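Local coordinates for C3-degrading proteinase (CppA protein) (Streptococcus pneumoniae, PDB 3E0R) that probably degrades complement component C3 as a proteinase, and is built from two family regions that both belong to the glyoxalase clan, at residues Leu206-Ala209 and Ser210-Lys214; Leu37-Ser41 and Ala42-Leu46; Gln213-Glu216 and Ser217-Tyr220; Leu230-Asp233 and Arg234-Glu238. All blocks are in the same frame, centred on the assembly; numbering follows the deposited sequence.

Contact 1. Residues Leu206-Ala209 and Ser210-Lys214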
loop_
_atom_site.group_PDB
_atom_site.type_symbol
_atom_site.label_atom_id
_atom_site.label_comp_id
_atom_site.label_asym_id
_atom_site.label_seq_id
_atom_site.Cartn_x
_atom_site.Cartn_y
_atom_site.Cartn_z
ATOM N N LEU A 206 5.332 4.485 21.840
ATOM C CA LEU A 206 4.006 5.051 21.648
ATOM C C LEU A 206 3.699 6.157 22.708
ATOM O O LEU A 206 3.807 5.915 23.893
ATOM C CB LEU A 206 2.978 3.923 21.674
ATOM C CG LEU A 206 1.509 4.334 21.518
ATOM C CD1 LEU A 206 1.311 4.851 20.134
ATOM C CD2 LEU A 206 0.567 3.176 21.868
ATOM N N ASP A 207 3.370 7.382 22.286
ATOM C CA ASP A 207 2.875 8.370 23.250
ATOM C C ASP A 207 1.416 8.719 23.021
ATOM O O ASP A 207 1.074 9.451 22.108
ATOM C CB ASP A 207 3.677 9.649 23.267
ATOM C CG ASP A 207 3.177 10.621 24.344
ATOM O OD1 ASP A 207 2.882 10.236 25.516
ATOM O OD2 ASP A 207 3.061 11.792 24.022
ATOM N N ILE A 208 0.551 8.214 23.887
ATOM C CA ILE A 208 -0.867 8.420 23.717
ATOM C C ILE A 208 -1.260 9.890 23.899
ATOM O O ILE A 208 -2.181 10.367 23.252
ATOM C CB ILE A 208 -1.657 7.462 24.640
ATOM C CG1 ILE A 208 -1.527 6.007 24.108
ATOM C CG2 ILE A 208 -3.125 7.875 24.732
ATOM C CD1 ILE A 208 -2.266 4.969 24.973
ATOM N N ALA A 209 -0.558 10.595 24.780
ATOM C CA ALA A 209 -0.844 11.991 25.097
ATOM C C ALA A 209 -0.713 12.905 23.862
ATOM O O ALA A 209 -1.625 13.708 23.612
ATOM C CB ALA A 209 0.027 12.474 26.243
ATOM N N SER A 210 0.384 12.761 23.083
ATOM C CA SER A 210 0.631 13.630 21.911
ATOM C C SER A 210 -0.448 13.346 20.904
ATOM O O SER A 210 -0.931 14.255 20.273
ATOM C CB SER A 210 1.991 13.421 21.212
ATOM O OG SER A 210 3.074 13.227 22.094
ATOM N N LEU A 211 -0.829 12.078 20.771
ATOM C CA LEU A 211 -1.818 11.653 19.788
ATOM C C LEU A 211 -3.231 12.148 20.088
ATOM O O LEU A 211 -3.949 12.623 19.187
ATOM C CB LEU A 211 -1.756 10.138 19.636
ATOM C CG LEU A 211 -0.440 9.619 19.027
ATOM C CD1 LEU A 211 -0.319 8.079 19.209
ATOM C CD2 LEU A 211 -0.312 10.063 17.557
ATOM N N ARG A 212 -3.587 12.113 21.362
ATOM C CA ARG A 212 -4.857 12.670 21.875
ATOM C C ARG A 212 -4.960 14.165 21.555
ATOM O O ARG A 212 -5.945 14.659 20.996
ATOM C CB ARG A 212 -4.952 12.436 23.399
ATOM C CG ARG A 212 -5.461 11.069 23.748
ATOM C CD ARG A 212 -5.557 10.887 25.220
ATOM N NE ARG A 212 -6.641 11.699 25.774
ATOM C CZ ARG A 212 -6.555 12.503 26.823
ATOM N NH1 ARG A 212 -5.442 12.611 27.499
ATOM N NH2 ARG A 212 -7.614 13.201 27.198
ATOM N N GLN A 213 -3.896 14.873 21.853
ATOM C CA GLN A 213 -3.745 16.279 21.432
ATOM C C GLN A 213 -3.864 16.524 19.939
ATOM O O GLN A 213 -4.608 17.397 19.519
ATOM C CB GLN A 213 -2.416 16.792 21.929
ATOM C CG GLN A 213 -2.135 18.188 21.574
ATOM C CD GLN A 213 -0.935 18.733 22.319
ATOM O OE1 GLN A 213 -0.485 19.843 22.018
ATOM N NE2 GLN A 213 -0.410 17.962 23.317
ATOM N N LYS A 214 -3.105 15.782 19.138
ATOM C CA LYS A 214 -3.200 15.820 17.651
ATOM C C LYS A 214 -4.628 15.671 17.073
ATOM O O LYS A 214 -5.078 16.497 16.277
ATOM C CB LYS A 214 -2.280 14.740 17.068
ATOM C CG LYS A 214 -2.000 14.875 15.557
ATOM C CD LYS A 214 -0.857 13.926 15.148
ATOM C CE LYS A 214 -0.859 13.624 13.660
ATOM N NZ LYS A 214 -0.474 14.851 12.887
#

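Contact 2. Residues Leu37-Ser41 and Ala42-Leu46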
loop_
_atom_site.group_PDB
_atom_site.type_symbol
_atom_site.label_atom_id
_atom_site.label_comp_id
_atom_site.label_asym_id
_atom_site.label_seq_id
_atom_site.Cartn_x
_atom_site.Cartn_y
_atom_site.Cartn_z
ATOM N N LEU A 37 1.903 -13.844 5.482
ATOM C CA LEU A 37 2.546 -13.943 6.751
ATOM C C LEU A 37 1.605 -14.549 7.781
ATOM O O LEU A 37 1.960 -15.403 8.561
ATOM C CB LEU A 37 2.989 -12.550 7.166
ATOM C CG LEU A 37 3.832 -11.779 6.158
ATOM C CD1 LEU A 37 4.062 -10.449 6.720
ATOM C CD2 LEU A 37 5.133 -12.493 5.861
ATOM N N LEU A 38 0.385 -14.078 7.754
ATOM C CA LEU A 38 -0.609 -14.373 8.753
ATOM C C LEU A 38 -1.793 -14.604 7.871
ATOM O O LEU A 38 -1.985 -13.895 6.852
ATOM C CB LEU A 38 -0.872 -13.147 9.631
ATOM C CG LEU A 38 -1.128 -13.269 11.115
ATOM C CD1 LEU A 38 -0.019 -14.131 11.772
ATOM C CD2 LEU A 38 -1.263 -11.828 11.723
ATOM N N GLU A 39 -2.564 -15.618 8.226
ATOM C CA GLU A 39 -3.761 -15.910 7.493
ATOM C C GLU A 39 -4.895 -15.965 8.470
ATOM O O GLU A 39 -5.292 -17.031 8.951
ATOM C CB GLU A 39 -3.594 -17.188 6.677
ATOM C CG GLU A 39 -3.247 -16.896 5.211
ATOM C CD GLU A 39 -4.485 -16.526 4.406
ATOM O OE1 GLU A 39 -5.229 -15.628 4.866
ATOM O OE2 GLU A 39 -4.727 -17.144 3.340
ATOM N N GLU A 40 -5.371 -14.773 8.801
ATOM C CA GLU A 40 -6.593 -14.636 9.553
ATOM C C GLU A 40 -7.760 -14.668 8.565
ATOM O O GLU A 40 -7.556 -14.645 7.360
ATOM C CB GLU A 40 -6.568 -13.362 10.417
ATOM C CG GLU A 40 -6.494 -13.674 11.904
ATOM C CD GLU A 40 -7.716 -14.450 12.375
ATOM O OE1 GLU A 40 -7.612 -15.682 12.555
ATOM O OE2 GLU A 40 -8.793 -13.835 12.528
ATOM N N SER A 41 -8.975 -14.755 9.081
ATOM C CA SER A 41 -10.177 -14.785 8.240
ATOM C C SER A 41 -10.613 -13.399 7.757
ATOM O O SER A 41 -11.165 -13.264 6.666
ATOM C CB SER A 41 -11.342 -15.407 9.004
ATOM O OG SER A 41 -11.013 -16.699 9.491
ATOM N N ALA A 42 -10.410 -12.385 8.592
ATOM C CA ALA A 42 -10.708 -11.003 8.228
ATOM C C ALA A 42 -9.692 -10.504 7.199
ATOM O O ALA A 42 -10.035 -9.752 6.287
ATOM C CB ALA A 42 -10.700 -10.109 9.486
ATOM N N PHE A 43 -8.441 -10.939 7.339
ATOM C CA PHE A 43 -7.377 -10.385 6.523
ATOM C C PHE A 43 -6.116 -11.239 6.253
ATOM O O PHE A 43 -5.697 -12.148 6.985
ATOM C CB PHE A 43 -6.979 -8.968 7.028
ATOM C CG PHE A 43 -6.315 -8.929 8.392
ATOM C CD1 PHE A 43 -5.118 -9.636 8.652
ATOM C CD2 PHE A 43 -6.833 -8.116 9.396
ATOM C CE1 PHE A 43 -4.488 -9.576 9.896
ATOM C CE2 PHE A 43 -6.190 -8.041 10.666
ATOM C CZ PHE A 43 -5.021 -8.767 10.907
ATOM N N LEU A 44 -5.517 -10.849 5.151
ATOM C CA LEU A 44 -4.288 -11.351 4.687
ATOM C C LEU A 44 -3.161 -10.316 4.996
ATOM O O LEU A 44 -3.188 -9.110 4.603
ATOM C CB LEU A 44 -4.479 -11.649 3.202
ATOM C CG LEU A 44 -3.285 -12.154 2.401
ATOM C CD1 LEU A 44 -2.728 -13.476 2.936
ATOM C CD2 LEU A 44 -3.707 -12.226 0.935
ATOM N N SER A 45 -2.191 -10.815 5.737
ATOM C CA SER A 45 -1.011 -10.082 6.115
ATOM C C SER A 45 0.006 -10.440 5.076
ATOM O O SER A 45 0.339 -11.585 4.975
ATOM C CB SER A 45 -0.537 -10.550 7.519
ATOM O OG SER A 45 0.531 -9.771 8.024
ATOM N N LEU A 46 0.464 -9.458 4.279
ATOM C CA LEU A 46 1.475 -9.670 3.243
ATOM C C LEU A 46 2.819 -8.972 3.562
ATOM O O LEU A 46 2.870 -7.886 4.122
ATOM C CB LEU A 46 0.978 -9.204 1.851
ATOM C CG LEU A 46 -0.350 -9.801 1.328
ATOM C CD1 LEU A 46 -0.983 -8.831 0.327
ATOM C CD2 LEU A 46 -0.059 -11.207 0.730
#

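Contact 3. Residues Gln213-Glu216 and Ser217-Tyr220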
loop_
_atom_site.group_PDB
_atom_site.type_symbol
_atom_site.label_atom_id
_atom_site.label_comp_id
_atom_site.label_asym_id
_atom_site.label_seq_id
_atom_site.Cartn_x
_atom_site.Cartn_y
_atom_site.Cartn_z
ATOM N N GLN A 213 -3.896 14.873 21.853
ATOM C CA GLN A 213 -3.745 16.279 21.432
ATOM C C GLN A 213 -3.864 16.524 19.939
ATOM O O GLN A 213 -4.608 17.397 19.519
ATOM C CB GLN A 213 -2.416 16.792 21.929
ATOM C CG GLN A 213 -2.135 18.188 21.574
ATOM C CD GLN A 213 -0.935 18.733 22.319
ATOM O OE1 GLN A 213 -0.485 19.843 22.018
ATOM N NE2 GLN A 213 -0.410 17.962 23.317
ATOM N N LYS A 214 -3.105 15.782 19.138
ATOM C CA LYS A 214 -3.200 15.820 17.651
ATOM C C LYS A 214 -4.628 15.671 17.073
ATOM O O LYS A 214 -5.078 16.497 16.277
ATOM C CB LYS A 214 -2.280 14.740 17.068
ATOM C CG LYS A 214 -2.000 14.875 15.557
ATOM C CD LYS A 214 -0.857 13.926 15.148
ATOM C CE LYS A 214 -0.859 13.624 13.660
ATOM N NZ LYS A 214 -0.474 14.851 12.887
ATOM N N PHE A 215 -5.335 14.651 17.532
ATOM C CA PHE A 215 -6.681 14.272 17.051
ATOM C C PHE A 215 -7.837 14.753 17.908
ATOM O O PHE A 215 -8.947 14.294 17.740
ATOM C CB PHE A 215 -6.760 12.744 16.957
ATOM C CG PHE A 215 -5.836 12.195 15.977
ATOM C CD1 PHE A 215 -6.161 12.241 14.630
ATOM C CD2 PHE A 215 -4.595 11.720 16.375
ATOM C CE1 PHE A 215 -5.288 11.759 13.697
ATOM C CE2 PHE A 215 -3.718 11.229 15.468
ATOM C CZ PHE A 215 -4.048 11.247 14.108
ATOM N N GLU A 216 -7.548 15.687 18.803
ATOM C CA GLU A 216 -8.505 16.325 19.693
ATOM C C GLU A 216 -9.776 16.809 18.965
ATOM O O GLU A 216 -10.876 16.764 19.523
ATOM C CB GLU A 216 -7.795 17.522 20.355
ATOM C CG GLU A 216 -8.208 17.902 21.777
ATOM C CD GLU A 216 -7.413 19.138 22.304
ATOM O OE1 GLU A 216 -6.648 19.768 21.505
ATOM O OE2 GLU A 216 -7.543 19.470 23.513
ATOM N N SER A 217 -9.619 17.283 17.735
ATOM C CA SER A 217 -10.752 17.797 16.938
ATOM C C SER A 217 -11.622 16.697 16.286
ATOM O O SER A 217 -12.386 16.981 15.338
ATOM C CB SER A 217 -10.231 18.725 15.810
ATOM O OG SER A 217 -9.611 17.982 14.754
ATOM N N THR A 218 -11.528 15.467 16.798
ATOM C CA THR A 218 -11.989 14.290 16.053
ATOM C C THR A 218 -12.271 13.035 16.947
ATOM O O THR A 218 -11.968 12.996 18.144
ATOM C CB THR A 218 -10.958 13.984 14.909
ATOM O OG1 THR A 218 -11.585 13.251 13.842
ATOM C CG2 THR A 218 -9.755 13.200 15.429
ATOM N N GLU A 219 -12.909 12.045 16.329
ATOM C CA GLU A 219 -13.050 10.695 16.865
ATOM C C GLU A 219 -11.674 10.002 16.947
ATOM O O GLU A 219 -10.892 9.979 15.961
ATOM C CB GLU A 219 -13.924 9.836 15.935
ATOM C CG GLU A 219 -15.300 9.380 16.448
ATOM C CD GLU A 219 -16.256 8.901 15.279
ATOM O OE1 GLU A 219 -15.969 9.191 14.085
ATOM O OE2 GLU A 219 -17.302 8.247 15.559
ATOM N N TYR A 220 -11.409 9.413 18.107
ATOM C CA TYR A 220 -10.305 8.500 18.251
ATOM C C TYR A 220 -10.670 7.376 19.207
ATOM O O TYR A 220 -11.707 7.411 19.828
ATOM C CB TYR A 220 -9.003 9.229 18.619
ATOM C CG TYR A 220 -9.041 9.991 19.909
ATOM C CD1 TYR A 220 -8.884 9.315 21.116
ATOM C CD2 TYR A 220 -9.147 11.397 19.932
ATOM C CE1 TYR A 220 -8.943 9.974 22.318
ATOM C CE2 TYR A 220 -9.192 12.096 21.157
ATOM C CZ TYR A 220 -9.106 11.361 22.354
ATOM O OH TYR A 220 -9.098 11.947 23.604
#

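Contact 4. Residues Leu230-Asp233 and Arg234-Glu238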
loop_
_atom_site.group_PDB
_atom_site.type_symbol
_atom_site.label_atom_id
_atom_site.label_comp_id
_atom_site.label_asym_id
_atom_site.label_seq_id
_atom_site.Cartn_x
_atom_site.Cartn_y
_atom_site.Cartn_z
ATOM N N LEU A 230 -6.002 4.554 17.780
ATOM C CA LEU A 230 -6.661 4.614 16.497
ATOM C C LEU A 230 -7.352 5.973 16.308
ATOM O O LEU A 230 -8.326 6.318 17.013
ATOM C CB LEU A 230 -7.687 3.481 16.395
ATOM C CG LEU A 230 -8.589 3.312 15.166
ATOM C CD1 LEU A 230 -7.771 3.207 13.874
ATOM C CD2 LEU A 230 -9.525 2.072 15.382
ATOM N N GLY A 231 -6.829 6.745 15.353
ATOM C CA GLY A 231 -7.426 8.000 14.916
ATOM C C GLY A 231 -7.958 7.866 13.508
ATOM O O GLY A 231 -7.879 6.810 12.864
ATOM N N LYS A 232 -8.496 8.960 13.013
ATOM C CA LYS A 232 -9.154 8.973 11.714
ATOM C C LYS A 232 -8.779 10.275 11.038
ATOM O O LYS A 232 -8.769 11.324 11.678
ATOM C CB LYS A 232 -10.668 8.903 11.893
ATOM C CG LYS A 232 -11.418 8.415 10.673
ATOM C CD LYS A 232 -12.851 8.130 11.075
ATOM C CE LYS A 232 -13.520 7.196 10.144
ATOM N NZ LYS A 232 -14.539 6.342 10.853
ATOM N N ASP A 233 -8.442 10.188 9.761
ATOM C CA ASP A 233 -7.961 11.328 9.017
ATOM C C ASP A 233 -9.168 11.993 8.386
ATOM O O ASP A 233 -10.250 11.402 8.309
ATOM C CB ASP A 233 -6.930 10.903 7.958
ATOM C CG ASP A 233 -6.058 12.072 7.470
ATOM O OD1 ASP A 233 -6.157 13.185 8.019
ATOM O OD2 ASP A 233 -5.254 11.874 6.540
ATOM N N ARG A 234 -8.974 13.235 7.969
ATOM C CA ARG A 234 -10.016 14.056 7.374
ATOM C C ARG A 234 -10.631 13.472 6.084
ATOM O O ARG A 234 -11.759 13.823 5.701
ATOM C CB ARG A 234 -9.455 15.461 7.111
ATOM C CG ARG A 234 -8.771 16.120 8.348
ATOM C CD ARG A 234 -8.961 17.623 8.366
ATOM N NE ARG A 234 -8.580 18.226 9.648
ATOM C CZ ARG A 234 -7.320 18.457 10.034
ATOM N NH1 ARG A 234 -6.279 18.126 9.262
ATOM N NH2 ARG A 234 -7.089 19.014 11.213
ATOM N N ASN A 235 -9.901 12.583 5.422
ATOM C CA ASN A 235 -10.440 11.810 4.325
ATOM C C ASN A 235 -11.044 10.447 4.724
ATOM O O ASN A 235 -11.363 9.602 3.874
ATOM C CB ASN A 235 -9.342 11.626 3.270
ATOM C CG ASN A 235 -8.178 10.744 3.742
ATOM O OD1 ASN A 235 -8.167 10.198 4.848
ATOM N ND2 ASN A 235 -7.212 10.581 2.867
ATOM N N ASN A 236 -11.169 10.226 6.027
ATOM C CA ASN A 236 -11.742 9.003 6.589
ATOM C C ASN A 236 -10.942 7.672 6.486
ATOM O O ASN A 236 -11.451 6.625 6.829
ATOM C CB ASN A 236 -13.222 8.853 6.182
ATOM C CG ASN A 236 -14.084 9.925 6.815
ATOM O OD1 ASN A 236 -13.931 10.206 8.002
ATOM N ND2 ASN A 236 -14.889 10.613 6.012
ATOM N N VAL A 237 -9.678 7.750 6.095
ATOM C CA VAL A 237 -8.695 6.682 6.329
ATOM C C VAL A 237 -8.321 6.651 7.847
ATOM O O VAL A 237 -7.905 7.650 8.467
ATOM C CB VAL A 237 -7.452 6.862 5.411
ATOM C CG1 VAL A 237 -6.359 5.798 5.653
ATOM C CG2 VAL A 237 -7.889 6.871 3.884
ATOM N N GLU A 238 -8.514 5.501 8.440
ATOM C CA GLU A 238 -8.055 5.220 9.765
ATOM C C GLU A 238 -6.545 5.244 9.923
ATOM O O GLU A 238 -5.811 4.762 9.068
ATOM C CB GLU A 238 -8.603 3.850 10.192
ATOM C CG GLU A 238 -10.121 3.917 10.403
ATOM C CD GLU A 238 -10.679 2.620 10.915
ATOM O OE1 GLU A 238 -9.878 1.656 10.945
ATOM O OE2 GLU A 238 -11.895 2.568 11.272
HETATM O O HOH W 1 -4.636 9.733 4.825
HETATM O O HOH W 2 -12.726 12.213 9.921
#

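Contact 1. Residues Leu206-Ala209 and Ser210-Lys214
Asp207 reaches forward over the first turn of helix 208-214 and lays its OD2 against Ser210. It is the N-cap: Ser210 N donates to Asp207 OD2 at 3.0 Å, with a bent N-H...O angle of 141° and the donor well above the carboxylate plane. Keeping CG anti to the backbone N (chi1 -177°) turns the carboxylate toward that amide. Ser210 OG also donates to Asp207 OD2, but the modelled separation is very short and its length doubtful. Behind the cap the regular helical bonds begin, Arg212 N to Ile208 O at 2.9 Å and Gln213 N to Ala209 O at 3.1 Å. On the inner side, Leu206 CD1 meets Leu211 CD1 at 3.7 Å, the two side chains crossing at about a right angle, and both rest on Phe241 of strand 238-243. One turn apart, Ile208 CG2 packs on Arg212 CD at 3.9 Å, while the Arg212 NE beyond it bonds to Tyr220 OH. Asp207 N, for its part, is bound to Asn7 OD1. The capping bond from Ser210 N thus sets a carboxylate at the N-terminal end of a helix, where the helix dipole would be expected to favour its negative charge.

Contact 2. Residues Leu37-Ser41 and Ala42-Leu46
Strands 37-39 and 43-46 run antiparallel, their axes 5.1 Å apart at closest approach and their directions 172° apart, as the two arms of a beta hairpin whose connection passes through Glu40, Ser41 and Ala42. Leu37 N donates to Ser45 O at 2.8 Å in an almost straight bond, whereas the return bond from Ser45 N to Leu38 O is longer, 3.3 Å. Nearer the turn, Glu40 N and Phe43 O form only a weak, bent bond, and Glu39 and Leu44 make a non-hydrogen-bonded pair.

One face of the hairpin carries Leu38 and Ser45, whose CB atoms approach to 3.4 Å, tighter than ordinary carbon contact. Ser45 OG, anti to its own backbone N (chi1 -173°), is thereby placed beside Leu37, 3.8 Å from Leu37 CB, and its polar partner is Glu53. Further along, Leu38 CD2 comes to the edge of the Phe43 ring, 4.3 Å from Phe43 CE1. On the other face the Glu39 chain bends at chi2 (-80°) and brings its carboxylate over a methyl: Glu39 CD lies 3.8 Å from Leu44 CD1. The charge of that carboxylate is met by Arg21, which bridges to Glu39 OE1 and also takes the carbonyl oxygens of Glu40 and Ser41.

Strand 35-39 is outermost in its mixed sheet within the chain. Strand 43-47 continues the sheet by bonding to strand 53-59, and helix 21-31 packs on Leu44 and Leu46.

Contact 3. Residues Gln213-Glu216 and Ser217-Tyr220
A type I beta turn from Phe215 to Thr218 reverses the chain just after helix 208-214 and leads it to the short strand 220-221 at the end of the sheet. Phe215 is the first residue after the helix to leave helical backbone angles, with psi at 14°, and Phe215 O is 3.0 Å from Thr218 N across the turn.

The side chains of Phe215 and Thr218 lie side by side and point the same way. The Thr218 methyl comes to the edge of the Phe215 ring, near its plane, with Thr218 CG2 3.8 Å from Phe215 CD1. That methyl is modelled too close to the Phe215 carbonyl oxygen, however, so its exact position is doubtful and only the edgewise direction of approach is taken from it. One face of the same ring carries the aliphatic part of the preceding residue, with Lys214 CG 4.0 Å above the plane and offset toward the rim.

The Phe215 ring also meets those of Phe166 and Phe229 and rests on Leu239 and Phe241, so the turn begins on a residue buried against strand 238-243. The ring of Tyr220 likewise meets that of Phe229, the planes about 30° apart. Tyr220 returns to the start of the turn edge first: Phe215 O lies near its ring plane, 3.6 Å from Tyr220 CD2, and Phe215 CB is 4.0 Å from that same carbon.

Contact 4. Residues Leu230-Asp233 and Arg234-Glu238
Asp233 and Val237 close the beta hairpin that joins strands 228-232 and 238-243, with Asp233 N donating to Val237 O at 2.9 Å. A type I beta turn from Asp233 to Asn236 forms the bend, and Asn236 N returns to Asp233 O at 2.7 Å from above the carbonyl plane. Within the turn, Asp233 OD1 receives a weak bond from Arg234 N. The next residue to be held is Val237: its N donates to Asn235 OD1 at 3.1 Å, an Asx turn for which Asn235 stands with CG between backbone N and carbonyl carbon (chi1 67°). The same Asn235 OD1 sits 3.4 Å from Asp233 CB, with the amide and carboxylate planes 68° apart.

Along the arms, Lys232 pairs with Glu238 without backbone bonds between them. The Lys232 chain runs across Asn236, its CE 3.7 Å from Asn236 OD1, and Leu230 CD1 lies against Glu238 CB at 3.8 Å.

Further out, the Asp233 carboxylate is anchored from another loop, OD1 by Phe166 N and OD2 by Ser165 OG. Arg234 itself reaches Glu164 O through NH1 and makes a cation-pi contact with Phe166, while Asn236 ND2 is held by Thr187 O. One water bridges the bend, donating to Asp233 O at 3.1 Å and to Asn236 OD1 at 3.0 Å.

From the N terminus, contact 2 comes first: it closes the 35-39/43-47 hairpin at one edge of the eight-stranded beta-sheet, in the N-terminal CppA family region. The other three lie in the C-terminal one. Contact 1 starts helix 208-214, and contact 3 begins on its last residues to turn the chain toward edge strand 220-221; Arg212 NE and Tyr220 OH, 3.3 Å apart, join the two by a probable hydrogen bond. Contact 4 then closes the hairpin between strands 228-232 and 238-243, touching contact 3 where Tyr220 CB packs on Leu230 O. Contacts 1 and 3 overlap on Gln213 and Lys214; the others follow in series, and none nests inside another. Contacts 2 and 4 reach the same beta-sheet, their centres 22 Å apart.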